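Local coordinates for protein o-succinylbenzoate synthase (Synechococcus elongatus, PDB 2OZT) that catalyses the dehydration of 2-succinyl-6-hydroxy-2,4-cyclohexadiene-1-carboxylate to 2-succinylbenzoate, a divalent-metal-dependent step on the pathway to phylloquinone, at residues Trp5-Ile9 with Ile62-Gln66. Sequence-based numbering, arbitrary orientation.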
# COMPACT_ATOMS: atom_id res chain seq x y z
N TRP A 5 8.15 26.86 -3.29
CA TRP A 5 8.30 25.54 -2.65
C TRP A 5 9.75 25.19 -2.38
O TRP A 5 10.69 25.83 -2.90
CB TRP A 5 7.66 24.46 -3.54
CG TRP A 5 8.34 24.27 -4.84
CD1 TRP A 5 8.34 25.14 -5.92
CD2 TRP A 5 9.13 23.14 -5.25
NE1 TRP A 5 9.10 24.62 -6.94
CE2 TRP A 5 9.58 23.39 -6.56
CE3 TRP A 5 9.48 21.93 -4.62
CZ2 TRP A 5 10.38 22.50 -7.26
CZ3 TRP A 5 10.29 21.05 -5.33
CH2 TRP A 5 10.72 21.34 -6.63
N GLN A 6 9.93 24.16 -1.56
CA GLN A 6 11.23 23.61 -1.23
C GLN A 6 11.04 22.11 -1.09
O GLN A 6 9.93 21.61 -0.85
CB GLN A 6 11.73 24.14 0.10
CG GLN A 6 11.94 25.67 0.22
CD GLN A 6 12.17 26.04 1.67
OE1 GLN A 6 11.22 26.16 2.45
NE2 GLN A 6 13.43 26.17 2.05
N TRP A 7 12.16 21.38 -1.21
CA TRP A 7 12.17 19.92 -0.99
C TRP A 7 13.40 19.56 -0.16
O TRP A 7 14.44 20.27 -0.21
CB TRP A 7 12.13 19.21 -2.34
CG TRP A 7 13.39 19.29 -3.11
CD1 TRP A 7 13.73 20.23 -4.06
CD2 TRP A 7 14.47 18.33 -3.09
NE1 TRP A 7 14.98 19.93 -4.58
CE2 TRP A 7 15.45 18.78 -3.99
CE3 TRP A 7 14.71 17.14 -2.37
CZ2 TRP A 7 16.66 18.09 -4.19
CZ3 TRP A 7 15.91 16.47 -2.56
CH2 TRP A 7 16.86 16.94 -3.46
N ARG A 8 13.28 18.49 0.64
CA ARG A 8 14.37 17.94 1.44
C ARG A 8 14.32 16.44 1.36
O ARG A 8 13.25 15.86 1.50
CB ARG A 8 14.23 18.33 2.91
CG ARG A 8 14.45 19.86 3.09
CD ARG A 8 14.25 20.38 4.53
NE ARG A 8 14.56 21.82 4.64
CZ ARG A 8 14.51 22.54 5.77
NH1 ARG A 8 14.18 21.98 6.93
NH2 ARG A 8 14.80 23.85 5.75
N ILE A 9 15.50 15.83 1.19
CA ILE A 9 15.62 14.36 1.32
C ILE A 9 15.52 13.97 2.78
O ILE A 9 15.90 14.72 3.67
CB ILE A 9 16.94 13.89 0.73
CG1 ILE A 9 16.82 12.40 0.36
CG2 ILE A 9 18.11 14.12 1.72
CD1 ILE A 9 17.98 11.86 -0.48
N ILE A 62 14.49 12.99 -7.48
CA ILE A 62 15.37 14.11 -7.07
C ILE A 62 15.71 14.95 -8.30
O ILE A 62 15.62 16.20 -8.27
CB ILE A 62 16.68 13.60 -6.36
CG1 ILE A 62 16.35 13.10 -4.96
CG2 ILE A 62 17.69 14.78 -6.21
CD1 ILE A 62 17.41 12.17 -4.39
N ALA A 63 16.05 14.28 -9.39
CA ALA A 63 16.35 14.99 -10.64
C ALA A 63 15.13 15.82 -11.07
O ALA A 63 15.26 16.99 -11.45
CB ALA A 63 16.75 14.03 -11.71
N LEU A 64 13.94 15.24 -10.99
CA LEU A 64 12.71 15.97 -11.27
C LEU A 64 12.61 17.20 -10.41
O LEU A 64 12.35 18.31 -10.94
CB LEU A 64 11.49 15.08 -10.96
CG LEU A 64 10.18 15.85 -11.12
CD1 LEU A 64 9.81 16.15 -12.59
CD2 LEU A 64 9.06 15.19 -10.35
N CYS A 65 12.81 17.07 -9.10
CA CYS A 65 12.70 18.23 -8.21
C CYS A 65 13.69 19.32 -8.62
O CYS A 65 13.37 20.49 -8.52
CB CYS A 65 12.93 17.84 -6.75
SG CYS A 65 11.48 16.93 -6.12
N GLN A 66 14.86 18.94 -9.10
CA GLN A 66 15.88 19.94 -9.47
C GLN A 66 15.59 20.58 -10.81
O GLN A 66 16.16 21.64 -11.13
CB GLN A 66 17.29 19.30 -9.46
CG GLN A 66 17.67 18.91 -8.07
CD GLN A 66 19.10 18.48 -7.94
OE1 GLN A 66 19.61 17.68 -8.73
NE2 GLN A 66 19.76 19.01 -6.93
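The indole of W7 lies over C65. C65 CB sits 3.6 Å from the centroid of the W7 five-membered ring, 10° off the ring normal, a CH-pi contact. C65 SG is 4.4 Å from the same centroid, also over the face, a sulfur-aromatic contact. The six-membered end of the indole reaches I62, with W7 CH2 3.6 Å from I62 CG2. Further along the strand, I9 CD1 meets I62 CD1 at 4.0 Å. W5 turns its ring edge to the helix backbone, W5 CH2 lying 3.4 Å from C65 O. This is helix 58-67 packing on one face of the antiparallel sheet in the MenC N-terminal domain, the enolase-type capping domain. Strand 5-9 and helix 62-66 run at 155°, nearly antiparallel, with axes 10.1 Å apart. W5, W7 and I9 supply the strand's contacts. W5 NE1 donates a hydrogen bond to P69 O, just past the helix, and F91 of helix 85-97 meets the W5 ring edge-to-face and also touches C65.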